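Local coordinates for protein polysaccharide deacetylase (Bacillus cereus, PDB 4HD5) that binds a zinc ion in a TIM-barrel-like polysaccharide deacetylase domain and probably hydrolyses carbon-nitrogen bonds other than peptide bonds, at residues I103-K108 / G115-E120; H156-G159 / L163-S166; K175-N180 / E353-S358; N210-F215 / T247-E252; V261-A266 / K282-K287. All coordinates share one frame; numbering follows the deposited sequence.

Contact 1: I103-K108 / G115-E120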
# COMPACT_ATOMS: atom_id res chain seq x y z
N ILE A 103 -11.21 27.68 -9.46
CA ILE A 103 -12.20 26.96 -8.67
C ILE A 103 -11.56 26.45 -7.38
O ILE A 103 -10.38 26.11 -7.37
CB ILE A 103 -12.82 25.76 -9.43
CG1 ILE A 103 -11.75 24.77 -9.89
CG2 ILE A 103 -13.62 26.26 -10.63
CD1 ILE A 103 -12.29 23.40 -10.23
N PRO A 104 -12.33 26.43 -6.28
CA PRO A 104 -11.86 25.74 -5.09
C PRO A 104 -12.08 24.25 -5.24
O PRO A 104 -13.18 23.83 -5.60
CB PRO A 104 -12.75 26.31 -3.99
CG PRO A 104 -14.03 26.65 -4.68
CD PRO A 104 -13.65 27.05 -6.09
N PHE A 105 -11.04 23.45 -4.98
CA PHE A 105 -11.20 21.99 -4.96
C PHE A 105 -10.95 21.46 -3.56
O PHE A 105 -9.90 21.75 -2.98
CB PHE A 105 -10.24 21.31 -5.94
CG PHE A 105 -10.41 19.81 -5.97
CD1 PHE A 105 -11.51 19.24 -6.59
CD2 PHE A 105 -9.49 18.98 -5.34
CE1 PHE A 105 -11.68 17.87 -6.61
CE2 PHE A 105 -9.66 17.61 -5.36
CZ PHE A 105 -10.75 17.05 -6.00
N ASP A 106 -11.90 20.70 -3.04
CA ASP A 106 -11.80 20.07 -1.72
C ASP A 106 -12.22 18.60 -1.84
O ASP A 106 -13.24 18.29 -2.46
CB ASP A 106 -12.69 20.80 -0.71
CG ASP A 106 -12.45 20.35 0.73
OD1 ASP A 106 -12.65 19.16 1.04
OD2 ASP A 106 -12.05 21.21 1.55
N ILE A 107 -11.45 17.71 -1.22
CA ILE A 107 -11.74 16.27 -1.31
C ILE A 107 -13.04 15.85 -0.61
O ILE A 107 -13.49 14.72 -0.77
CB ILE A 107 -10.56 15.40 -0.79
CG1 ILE A 107 -10.33 15.64 0.71
CG2 ILE A 107 -9.31 15.68 -1.60
CD1 ILE A 107 -9.22 14.79 1.30
N LYS A 108 -13.65 16.76 0.16
CA LYS A 108 -15.00 16.53 0.70
C LYS A 108 -16.01 16.28 -0.43
O LYS A 108 -17.01 15.60 -0.23
CB LYS A 108 -15.46 17.71 1.57
CG LYS A 108 -15.84 18.96 0.79
CD LYS A 108 -16.06 20.17 1.67
CE LYS A 108 -16.32 21.41 0.82
NZ LYS A 108 -16.61 22.63 1.63
N GLY A 115 -5.84 10.02 -2.91
CA GLY A 115 -5.17 9.35 -4.02
C GLY A 115 -4.96 10.25 -5.22
O GLY A 115 -5.00 11.48 -5.12
N GLU A 116 -4.76 9.62 -6.37
CA GLU A 116 -4.49 10.31 -7.61
C GLU A 116 -5.80 10.80 -8.26
O GLU A 116 -6.72 10.01 -8.49
CB GLU A 116 -3.71 9.38 -8.55
CG GLU A 116 -3.49 9.89 -9.96
CD GLU A 116 -2.71 8.89 -10.80
OE1 GLU A 116 -1.49 8.73 -10.56
OE2 GLU A 116 -3.32 8.26 -11.69
N PHE A 117 -5.85 12.10 -8.55
CA PHE A 117 -6.96 12.71 -9.27
C PHE A 117 -6.47 13.19 -10.63
O PHE A 117 -5.41 13.83 -10.72
CB PHE A 117 -7.50 13.93 -8.51
CG PHE A 117 -8.21 13.59 -7.24
CD1 PHE A 117 -7.49 13.28 -6.09
CD2 PHE A 117 -9.59 13.61 -7.17
CE1 PHE A 117 -8.14 12.97 -4.91
CE2 PHE A 117 -10.25 13.31 -5.99
CZ PHE A 117 -9.52 12.99 -4.86
N GLN A 118 -7.23 12.89 -11.67
CA GLN A 118 -6.95 13.39 -13.01
C GLN A 118 -7.88 14.55 -13.31
O GLN A 118 -9.06 14.50 -12.99
CB GLN A 118 -7.14 12.30 -14.04
CG GLN A 118 -6.27 11.08 -13.78
CD GLN A 118 -6.17 10.15 -14.96
OE1 GLN A 118 -6.22 8.93 -14.80
NE2 GLN A 118 -6.05 10.71 -16.16
N ILE A 119 -7.32 15.59 -13.92
CA ILE A 119 -8.08 16.81 -14.21
C ILE A 119 -8.07 17.05 -15.71
O ILE A 119 -7.01 17.11 -16.34
CB ILE A 119 -7.47 18.04 -13.50
CG1 ILE A 119 -7.21 17.74 -12.02
CG2 ILE A 119 -8.38 19.25 -13.66
CD1 ILE A 119 -6.14 18.62 -11.41
N GLU A 120 -9.27 17.19 -16.27
CA GLU A 120 -9.46 17.39 -17.70
C GLU A 120 -10.26 18.68 -17.90
O GLU A 120 -11.39 18.78 -17.44
CB GLU A 120 -10.22 16.19 -18.27
CG GLU A 120 -10.33 16.18 -19.79
CD GLU A 120 -10.77 14.84 -20.33
OE1 GLU A 120 -11.69 14.23 -19.74
OE2 GLU A 120 -10.21 14.38 -21.34
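Phe105 and Phe117 meet as a T-shaped (edge-to-face) pair. The ring centroids lie 5.4 Å apart with the planes at 75°. Phe105 supplies the edge: its CE2 stands over one face of Phe117, while its CZ comes closest, 3.8 Å from Phe117 CE2 and about as far from CD2 of that ring. Reach comes from the first torsion of Phe105, whose CG is anti to the backbone N (chi1 -178°), which sends the ring out from its strand.

The aliphatic part is smaller. Ile107 brings its CG2 branch to 4.2 Å from Phe117 CZ, arriving obliquely, so Phe117 is touched by two residues of the facing segment. All three side chains are buried.

Polar bonding stays on one side of the interface. Asp106 OD1 accepts from the backbone N of Lys108 at 2.7 Å, a nearly straight bond (166°) on the anti lone pair, which makes an Asx turn just where strand 103-106 gives way to a 3-10 segment and Ile107 faces Phe117.

No backbone bond joins the segments; Phe105 and Ile119 are 11.1 Å apart between their CA atoms. The contact therefore packs two antiparallel sheets against each other. Strand 103-106 pairs with strand 60-65, whereas strand 115-125 lies between strands 72-81 and 130-140, and Phe110 adds a further edge-to-face ring to Phe117.

Contact 2: H156-G159 / L163-S166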
# COMPACT_ATOMS: atom_id res chain seq x y z
N HIS A 156 -2.79 -23.28 21.58
CA HIS A 156 -2.59 -24.46 22.42
C HIS A 156 -1.29 -24.37 23.20
O HIS A 156 -0.65 -25.39 23.46
CB HIS A 156 -2.57 -25.74 21.58
CG HIS A 156 -3.69 -25.84 20.60
ND1 HIS A 156 -4.98 -26.13 20.97
CD2 HIS A 156 -3.71 -25.68 19.25
CE1 HIS A 156 -5.75 -26.15 19.90
NE2 HIS A 156 -5.01 -25.87 18.85
N GLY A 157 -0.88 -23.16 23.57
CA GLY A 157 0.38 -22.96 24.27
C GLY A 157 1.63 -23.11 23.41
O GLY A 157 2.72 -23.23 23.96
N GLN A 158 1.48 -23.08 22.08
CA GLN A 158 2.57 -23.42 21.16
C GLN A 158 3.36 -22.18 20.70
O GLN A 158 3.89 -22.15 19.59
CB GLN A 158 2.06 -24.25 19.96
CG GLN A 158 1.33 -23.50 18.84
CD GLN A 158 -0.17 -23.31 19.10
OE1 GLN A 158 -0.58 -23.03 20.22
NE2 GLN A 158 -0.97 -23.46 18.06
N GLY A 159 3.42 -21.18 21.56
CA GLY A 159 4.13 -19.94 21.30
C GLY A 159 3.63 -18.80 22.16
O GLY A 159 3.02 -19.02 23.21
N LEU A 163 0.56 -13.47 19.75
CA LEU A 163 0.96 -13.60 18.34
C LEU A 163 0.09 -14.59 17.54
O LEU A 163 0.32 -14.79 16.35
CB LEU A 163 2.44 -14.04 18.23
CG LEU A 163 3.53 -12.95 18.12
CD1 LEU A 163 3.21 -11.69 18.88
CD2 LEU A 163 4.89 -13.51 18.55
N PHE A 164 -0.91 -15.18 18.17
CA PHE A 164 -1.78 -16.15 17.53
C PHE A 164 -3.14 -15.56 17.26
O PHE A 164 -3.81 -15.11 18.18
CB PHE A 164 -1.93 -17.40 18.39
CG PHE A 164 -0.78 -18.34 18.22
CD1 PHE A 164 0.43 -18.07 18.83
CD2 PHE A 164 -0.89 -19.45 17.39
CE1 PHE A 164 1.51 -18.91 18.66
CE2 PHE A 164 0.19 -20.29 17.20
CZ PHE A 164 1.39 -20.02 17.85
N VAL A 165 -3.54 -15.56 15.99
CA VAL A 165 -4.88 -15.15 15.60
C VAL A 165 -5.58 -16.39 15.03
O VAL A 165 -5.04 -17.05 14.14
CB VAL A 165 -4.83 -14.02 14.55
CG1 VAL A 165 -6.21 -13.76 13.96
CG2 VAL A 165 -4.25 -12.74 15.16
N SER A 166 -6.75 -16.71 15.57
CA SER A 166 -7.45 -17.93 15.19
C SER A 166 -7.86 -17.87 13.73
O SER A 166 -8.08 -16.79 13.19
CB SER A 166 -8.68 -18.16 16.06
OG SER A 166 -9.66 -17.15 15.87
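Gln158 OE1 stands over one face of the Phe164 ring, with NE2 and CG of the same side chain nearer its rim at CE2 and CZ, while the CA of Gly159 comes to the ring obliquely. The amide is not stacked flat, for its plane makes 44° with that of the ring. Gln158 NE2 lies 3.5 Å from Phe164 CE2, and Gln158 CG meets the tip of the ring, 3.6 Å from Phe164 CZ. Gly159 CA approaches Phe164 CE1 at 3.9 Å.

Gln158 reaches this place by folding back on itself: CG sits between the backbone N and the carbonyl carbon (chi1 78°) and the chain bends again at chi2. Its amide is gripped at both ends. OE1 accepts from the backbone N of His156 at 2.6 Å, the donor tilted 16° from the carbonyl plane, and NE2 donates to Asp154 O. These bonds fix the rotation of the amide against the ring.

Phe164 itself is buried and also meets Tyr155 edge-to-face. Its short, weakly bonded strand, about 164-165, runs parallel to strand 151-152, the loop carrying Gln158 connects the two, and Ser166 caps the start of helix 167-179.

Contact 3: K175-N180 / E353-S358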
# COMPACT_ATOMS: atom_id res chain seq x y z
N LYS A 175 -12.64 -11.31 5.41
CA LYS A 175 -13.96 -11.07 4.83
C LYS A 175 -14.38 -9.60 4.97
O LYS A 175 -15.04 -9.05 4.08
CB LYS A 175 -15.02 -11.99 5.43
CG LYS A 175 -16.31 -12.02 4.63
CD LYS A 175 -17.18 -13.21 4.99
CE LYS A 175 -18.48 -13.21 4.20
NZ LYS A 175 -19.29 -11.97 4.41
N HIS A 176 -13.97 -8.96 6.07
CA HIS A 176 -14.27 -7.54 6.25
C HIS A 176 -13.58 -6.69 5.16
O HIS A 176 -14.20 -5.77 4.57
CB HIS A 176 -13.88 -7.06 7.65
CG HIS A 176 -13.92 -5.58 7.80
ND1 HIS A 176 -15.09 -4.88 7.99
CD2 HIS A 176 -12.93 -4.65 7.75
CE1 HIS A 176 -14.82 -3.59 8.06
NE2 HIS A 176 -13.52 -3.42 7.93
N LEU A 177 -12.33 -7.01 4.86
CA LEU A 177 -11.60 -6.34 3.77
C LEU A 177 -12.30 -6.57 2.41
O LEU A 177 -12.39 -5.64 1.58
CB LEU A 177 -10.15 -6.82 3.71
CG LEU A 177 -9.28 -6.60 4.97
CD1 LEU A 177 -7.84 -7.01 4.70
CD2 LEU A 177 -9.32 -5.16 5.45
N LYS A 178 -12.77 -7.79 2.17
CA LYS A 178 -13.46 -8.13 0.91
C LYS A 178 -14.77 -7.36 0.77
O LYS A 178 -15.01 -6.70 -0.24
CB LYS A 178 -13.73 -9.63 0.83
CG LYS A 178 -14.57 -10.07 -0.37
CD LYS A 178 -14.65 -11.58 -0.43
CE LYS A 178 -15.43 -12.07 -1.64
NZ LYS A 178 -15.32 -13.54 -1.77
N ASP A 179 -15.59 -7.42 1.81
CA ASP A 179 -16.90 -6.80 1.77
C ASP A 179 -16.85 -5.27 1.71
O ASP A 179 -17.79 -4.64 1.23
CB ASP A 179 -17.73 -7.28 2.98
CG ASP A 179 -18.06 -8.77 2.92
OD1 ASP A 179 -17.87 -9.42 1.86
OD2 ASP A 179 -18.49 -9.33 3.96
N ASN A 180 -15.77 -4.66 2.18
CA ASN A 180 -15.66 -3.19 2.18
C ASN A 180 -14.74 -2.66 1.09
O ASN A 180 -14.40 -1.48 1.08
CB ASN A 180 -15.24 -2.69 3.57
CG ASN A 180 -16.34 -2.88 4.59
OD1 ASN A 180 -17.24 -2.04 4.71
ND2 ASN A 180 -16.31 -4.00 5.30
N GLU A 353 -14.27 -5.42 14.95
CA GLU A 353 -14.54 -4.01 15.15
C GLU A 353 -13.28 -3.24 15.57
O GLU A 353 -12.98 -2.20 15.00
CB GLU A 353 -15.72 -3.83 16.11
CG GLU A 353 -17.06 -4.14 15.42
CD GLU A 353 -17.31 -5.61 15.11
OE1 GLU A 353 -16.99 -6.48 15.96
OE2 GLU A 353 -17.87 -5.90 14.02
N GLN A 354 -12.52 -3.78 16.53
CA GLN A 354 -11.21 -3.22 16.87
C GLN A 354 -10.30 -3.18 15.64
O GLN A 354 -9.62 -2.18 15.39
CB GLN A 354 -10.54 -4.02 17.98
CG GLN A 354 -11.19 -3.84 19.35
CD GLN A 354 -10.70 -4.82 20.39
OE1 GLN A 354 -10.47 -6.00 20.10
NE2 GLN A 354 -10.52 -4.35 21.62
N PHE A 355 -10.33 -4.26 14.87
CA PHE A 355 -9.53 -4.40 13.65
C PHE A 355 -9.89 -3.28 12.68
O PHE A 355 -9.01 -2.56 12.20
CB PHE A 355 -9.80 -5.78 13.06
CG PHE A 355 -9.27 -6.00 11.67
CD1 PHE A 355 -7.93 -6.27 11.45
CD2 PHE A 355 -10.13 -6.01 10.58
CE1 PHE A 355 -7.46 -6.51 10.16
CE2 PHE A 355 -9.66 -6.25 9.29
CZ PHE A 355 -8.32 -6.50 9.08
N ALA A 356 -11.18 -3.13 12.41
CA ALA A 356 -11.67 -2.12 11.46
C ALA A 356 -11.29 -0.72 11.89
O ALA A 356 -10.86 0.09 11.07
CB ALA A 356 -13.17 -2.23 11.29
N SER A 357 -11.44 -0.41 13.17
CA SER A 357 -11.06 0.90 13.68
C SER A 357 -9.56 1.18 13.56
O SER A 357 -9.17 2.33 13.34
CB SER A 357 -11.50 1.05 15.14
OG SER A 357 -12.91 0.95 15.24
N SER A 358 -8.74 0.14 13.71
CA SER A 358 -7.29 0.30 13.68
C SER A 358 -6.77 0.61 12.28
O SER A 358 -5.67 1.13 12.14
CB SER A 358 -6.58 -0.94 14.27
OG SER A 358 -6.56 -2.05 13.38
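Helix 167-179 and the C-terminal helix 352-358 pack side by side here, with His176 and Leu177 of the first facing Phe355 and Ala356 of the second. The axes of the short helical segments come within 11.4 Å at a signed crossing angle of -54°. The imidazole of His176 meets the methyl of Ala356 obliquely, NE2 being 3.6 Å from Ala356 CB. The same ring offers CD2 to the edge of Phe355, where CE2 is 4.0 Å away. With CG anti to the backbone N (chi1 169°), the imidazole extends across the gap between the helices.

In the barrel the two helices belong to the outer layer, and Phe355 continues inward to Leu147 and Tyr149 of strand 146-149. Leu177 crosses the Phe355 ring at about a right angle and touches it with one branch, CD2, 4.0 Å from Phe355 CZ.

Polar bonds tidy the end of the first helix. His176 O accepts from Asn180 twice, from its backbone N and from ND2, the two donors coming from opposite faces of the carbonyl plane; the ND2 bond is 2.8 Å and nearly straight (168°). Beside it Lys175 NZ forms a salt bridge with Asp179 OD2 (2.8 Å), using the syn lone pair.

Contact 4: N210-F215 / T247-E252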
# COMPACT_ATOMS: atom_id res chain seq x y z
N ASN A 210 1.98 -22.83 9.98
CA ASN A 210 0.56 -22.53 10.15
C ASN A 210 0.06 -21.40 9.24
O ASN A 210 -1.13 -21.23 9.05
CB ASN A 210 0.23 -22.26 11.62
CG ASN A 210 0.90 -21.02 12.14
OD1 ASN A 210 0.80 -19.96 11.54
ND2 ASN A 210 1.61 -21.14 13.26
N ASN A 211 0.98 -20.64 8.64
CA ASN A 211 0.61 -19.67 7.62
C ASN A 211 0.04 -20.30 6.35
O ASN A 211 -0.53 -19.60 5.51
CB ASN A 211 1.81 -18.79 7.28
CG ASN A 211 2.14 -17.80 8.40
OD1 ASN A 211 1.57 -17.82 9.51
ND2 ASN A 211 3.03 -16.91 8.09
N MET A 212 0.18 -21.61 6.20
CA MET A 212 -0.61 -22.33 5.21
C MET A 212 -2.12 -22.23 5.54
O MET A 212 -2.96 -22.23 4.63
CB MET A 212 -0.17 -23.79 5.11
CG MET A 212 1.20 -23.97 4.48
SD MET A 212 1.28 -23.36 2.78
CE MET A 212 0.34 -24.64 1.95
N ASN A 213 -2.47 -22.12 6.82
CA ASN A 213 -3.88 -21.84 7.19
C ASN A 213 -4.35 -20.52 6.59
O ASN A 213 -5.48 -20.43 6.10
CB ASN A 213 -4.09 -21.82 8.71
CG ASN A 213 -3.86 -23.17 9.36
OD1 ASN A 213 -3.85 -24.20 8.70
ND2 ASN A 213 -3.66 -23.16 10.68
N ALA A 214 -3.49 -19.50 6.62
CA ALA A 214 -3.84 -18.19 6.05
C ALA A 214 -4.00 -18.30 4.55
O ALA A 214 -4.92 -17.73 3.98
CB ALA A 214 -2.79 -17.15 6.40
N PHE A 215 -3.10 -19.04 3.91
CA PHE A 215 -3.15 -19.30 2.47
C PHE A 215 -4.48 -19.95 2.06
O PHE A 215 -5.13 -19.50 1.11
CB PHE A 215 -1.94 -20.18 2.10
CG PHE A 215 -1.87 -20.57 0.65
CD1 PHE A 215 -1.97 -19.63 -0.36
CD2 PHE A 215 -1.63 -21.89 0.30
CE1 PHE A 215 -1.88 -19.99 -1.69
CE2 PHE A 215 -1.53 -22.27 -1.04
CZ PHE A 215 -1.65 -21.31 -2.03
N THR A 247 10.28 -25.69 0.89
CA THR A 247 10.46 -25.10 -0.43
C THR A 247 9.21 -25.29 -1.31
O THR A 247 8.79 -24.36 -2.01
CB THR A 247 11.68 -25.73 -1.14
OG1 THR A 247 12.87 -25.39 -0.42
CG2 THR A 247 11.80 -25.22 -2.58
N SER A 248 8.62 -26.48 -1.27
CA SER A 248 7.47 -26.76 -2.13
C SER A 248 6.25 -25.97 -1.66
O SER A 248 5.41 -25.59 -2.47
CB SER A 248 7.18 -28.26 -2.23
OG SER A 248 6.66 -28.74 -1.01
N GLU A 249 6.15 -25.72 -0.35
CA GLU A 249 5.05 -24.92 0.18
C GLU A 249 5.21 -23.45 -0.23
O GLU A 249 4.26 -22.82 -0.68
CB GLU A 249 4.96 -25.04 1.70
CG GLU A 249 4.46 -26.40 2.15
CD GLU A 249 4.52 -26.61 3.64
OE1 GLU A 249 5.46 -26.10 4.29
OE2 GLU A 249 3.63 -27.31 4.17
N ILE A 250 6.42 -22.93 -0.09
CA ILE A 250 6.72 -21.58 -0.55
C ILE A 250 6.40 -21.42 -2.03
O ILE A 250 5.77 -20.44 -2.44
CB ILE A 250 8.18 -21.19 -0.25
CG1 ILE A 250 8.35 -21.01 1.26
CG2 ILE A 250 8.56 -19.90 -0.98
CD1 ILE A 250 9.78 -21.05 1.73
N LYS A 251 6.83 -22.40 -2.83
CA LYS A 251 6.59 -22.33 -4.28
C LYS A 251 5.10 -22.34 -4.61
O LYS A 251 4.65 -21.56 -5.46
CB LYS A 251 7.32 -23.45 -5.01
CG LYS A 251 8.79 -23.17 -5.26
CD LYS A 251 9.35 -24.08 -6.34
CE LYS A 251 10.68 -23.58 -6.86
NZ LYS A 251 11.71 -23.72 -5.80
N GLU A 252 4.33 -23.18 -3.93
CA GLU A 252 2.88 -23.21 -4.11
C GLU A 252 2.27 -21.82 -3.80
O GLU A 252 1.45 -21.31 -4.55
CB GLU A 252 2.24 -24.30 -3.24
CG GLU A 252 0.72 -24.30 -3.28
CD GLU A 252 0.08 -25.51 -2.62
OE1 GLU A 252 0.78 -26.32 -1.97
OE2 GLU A 252 -1.16 -25.63 -2.74
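Met212 meets Glu249 and Glu252 across two neighbouring helices, and its chain can be followed atom by atom. From CB it leaves with CG anti to the carbonyl carbon (chi1 -70°), which places CG 4.1 Å from Glu249 OE2. The chain bends at chi2, and SD comes to 4.2 Å from CB of Glu249. A second bend at chi3 curls the terminal methyl back toward the next turn of the facing helix, where Met212 CE ends 4.3 Å from Glu252 OE1. A single flexible thioether thus spans two glutamates one turn apart.

Phe215, one turn on from Met212, completes the interface. Glu252 crosses it at about a right angle, the carboxylate plane standing 89° from the ring plane. Glu252 CG and OE2 both lie 3.8 Å from Phe215 CE2, OE2 in the ring plane at the edge. The axes of the short segments run 11.7 Å apart and only 26° from parallel, as expected for successive outer helices of a barrel; helix 211-221 follows strand 199-206, and helix 247-255 follows strand 230-234.

No hydrogen bond or salt bridge crosses between the segments. Instead, Glu249 OE1 forms a salt bridge with Lys209 NZ and also accepts from the backbone N of Ser246. What the helices share is therefore van der Waals contact of methylene, methyl, sulfur and ring carbons with glutamate chains, carboxylate oxygens included, one of them at a ring edge, where the partly positive C-H groups would probably suit its charge.

Contact 5: V261-A266 / K282-K287. With ZN (zinc ion), chain B.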
# COMPACT_ATOMS: atom_id res chain seq x y z
N VAL A 261 6.87 -13.51 -1.26
CA VAL A 261 7.69 -14.03 -0.17
C VAL A 261 8.99 -13.23 -0.09
O VAL A 261 9.75 -13.13 -1.05
CB VAL A 261 7.92 -15.55 -0.29
CG1 VAL A 261 8.72 -16.07 0.90
CG2 VAL A 261 6.58 -16.27 -0.39
N GLN A 262 9.20 -12.62 1.07
CA GLN A 262 10.25 -11.63 1.24
C GLN A 262 11.12 -11.98 2.45
O GLN A 262 10.89 -13.00 3.13
CB GLN A 262 9.61 -10.24 1.37
CG GLN A 262 8.76 -9.83 0.16
CD GLN A 262 9.58 -9.63 -1.09
OE1 GLN A 262 10.69 -9.10 -1.04
NE2 GLN A 262 9.04 -10.05 -2.24
N SER A 263 12.11 -11.14 2.73
CA SER A 263 13.16 -11.50 3.69
C SER A 263 12.83 -11.18 5.13
O SER A 263 12.21 -10.15 5.43
CB SER A 263 14.47 -10.79 3.33
OG SER A 263 15.54 -11.26 4.14
N HIS A 264 13.29 -12.05 6.03
CA HIS A 264 13.26 -11.77 7.45
C HIS A 264 14.65 -11.95 8.06
O HIS A 264 14.77 -12.27 9.25
CB HIS A 264 12.23 -12.67 8.12
CG HIS A 264 11.64 -12.09 9.35
ND1 HIS A 264 11.65 -10.74 9.62
CD2 HIS A 264 11.00 -12.66 10.40
CE1 HIS A 264 11.04 -10.50 10.76
NE2 HIS A 264 10.65 -11.65 11.26
N THR A 265 15.67 -11.66 7.25
CA THR A 265 17.06 -12.03 7.47
C THR A 265 17.27 -13.54 7.36
O THR A 265 16.30 -14.31 7.17
CB THR A 265 17.64 -11.51 8.82
OG1 THR A 265 17.21 -12.36 9.89
CG2 THR A 265 17.23 -10.07 9.07
N ALA A 266 18.52 -13.96 7.45
CA ALA A 266 18.87 -15.37 7.29
C ALA A 266 18.55 -16.16 8.53
O ALA A 266 18.03 -17.28 8.45
CB ALA A 266 20.33 -15.54 6.94
N LYS A 282 22.13 -9.36 2.32
CA LYS A 282 22.29 -9.71 0.91
C LYS A 282 22.20 -11.23 0.68
O LYS A 282 21.60 -11.69 -0.29
CB LYS A 282 23.60 -9.14 0.35
CG LYS A 282 24.12 -9.82 -0.92
CD LYS A 282 25.52 -9.34 -1.29
CE LYS A 282 25.51 -8.54 -2.57
NZ LYS A 282 25.30 -9.43 -3.74
N GLY A 283 22.80 -12.00 1.59
CA GLY A 283 22.75 -13.45 1.51
C GLY A 283 21.34 -14.01 1.61
O GLY A 283 20.99 -14.94 0.90
N SER A 284 20.52 -13.44 2.50
CA SER A 284 19.14 -13.93 2.68
C SER A 284 18.31 -13.61 1.44
O SER A 284 17.52 -14.43 0.98
CB SER A 284 18.50 -13.29 3.91
OG SER A 284 18.51 -11.88 3.79
N LYS A 285 18.55 -12.42 0.89
CA LYS A 285 17.90 -11.98 -0.33
C LYS A 285 18.16 -12.95 -1.48
O LYS A 285 17.23 -13.43 -2.12
CB LYS A 285 18.44 -10.59 -0.69
CG LYS A 285 17.88 -10.02 -1.96
CD LYS A 285 18.43 -8.64 -2.23
CE LYS A 285 18.18 -8.25 -3.67
NZ LYS A 285 18.56 -6.84 -3.85
N GLU A 286 19.43 -13.22 -1.73
CA GLU A 286 19.84 -14.05 -2.88
C GLU A 286 19.40 -15.52 -2.74
O GLU A 286 18.85 -16.10 -3.69
CB GLU A 286 21.35 -13.94 -3.09
CG GLU A 286 21.76 -12.56 -3.60
CD GLU A 286 23.25 -12.40 -3.83
OE1 GLU A 286 24.05 -13.29 -3.48
OE2 GLU A 286 23.63 -11.34 -4.37
N LYS A 287 19.63 -16.10 -1.58
CA LYS A 287 19.15 -17.45 -1.30
C LYS A 287 17.63 -17.53 -1.48
O LYS A 287 17.14 -18.44 -2.14
CB LYS A 287 19.57 -17.89 0.10
CG LYS A 287 19.20 -19.33 0.43
CD LYS A 287 19.60 -19.72 1.86
CE LYS A 287 21.10 -19.98 1.98
NZ LYS A 287 21.90 -18.74 2.14
ZN ZN B . 10.16 -12.48 13.26
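The zinc site of the deacetylase domain lies at the C-terminal end of barrel strand 259-263, and in this contact the residues flanking the ligand His264 pack against helix 277-292. Ser263, the last residue of the strand, points toward the helix while His264 points away from it, so consecutive residues serve packing and metal binding. His264 NE2 binds zinc at 2.2 Å; Asp206 and His268 complete the protein ligands, and ND1 of His264 is hydrogen-bonded to Ala300 O, which fixes the rotation of the imidazole.

On the helix side Ser284 does the touching. Its OG lies 3.1 Å from Ser263 OG, a hydroxyl pair with more than one possible bonding pattern, since Ser263 OG is also bonded to Tyr318 OH and Ser284 OG to Glu280 O within its own helix. Ser284 CB is packed against the turn that follows the strand, 3.6 Å from the backbone N of Ala266 and 4.2 Å from Ala266 CB. That same N is held by Glu280 OE1, a second grip by the helix on the loop.

The turn is held locally as well, in an ST turn around the zinc ligand: Ser263 OG accepts from the backbone N of Thr265 at 3.1 Å, with an N-H...O angle of 143°.

The five contacts divide between two parts of the chain. Contact 1 lies in the N-terminal beta region, its centre 41 to 46 Å from those of contacts 2, 4 and 5, while contact 3 is nearer, at 27 Å between centres. In the barrel, contacts 4 and 5 touch where Ile250 CG2 meets Val261 CG2 at 4.2 Å, helix 247-255 leading into strand 259-263, which the zinc ligand His264 directly follows. Contact 2 touches contact 4 through Phe164 CE2 and Asn210 ND2, 4.3 Å apart. Only contact 5 contains a zinc ligand; the Phe164 side chain of contact 2 is about 12 Å from the metal. Contacts 4 and 5 are nested in the loop that contact 3 closes.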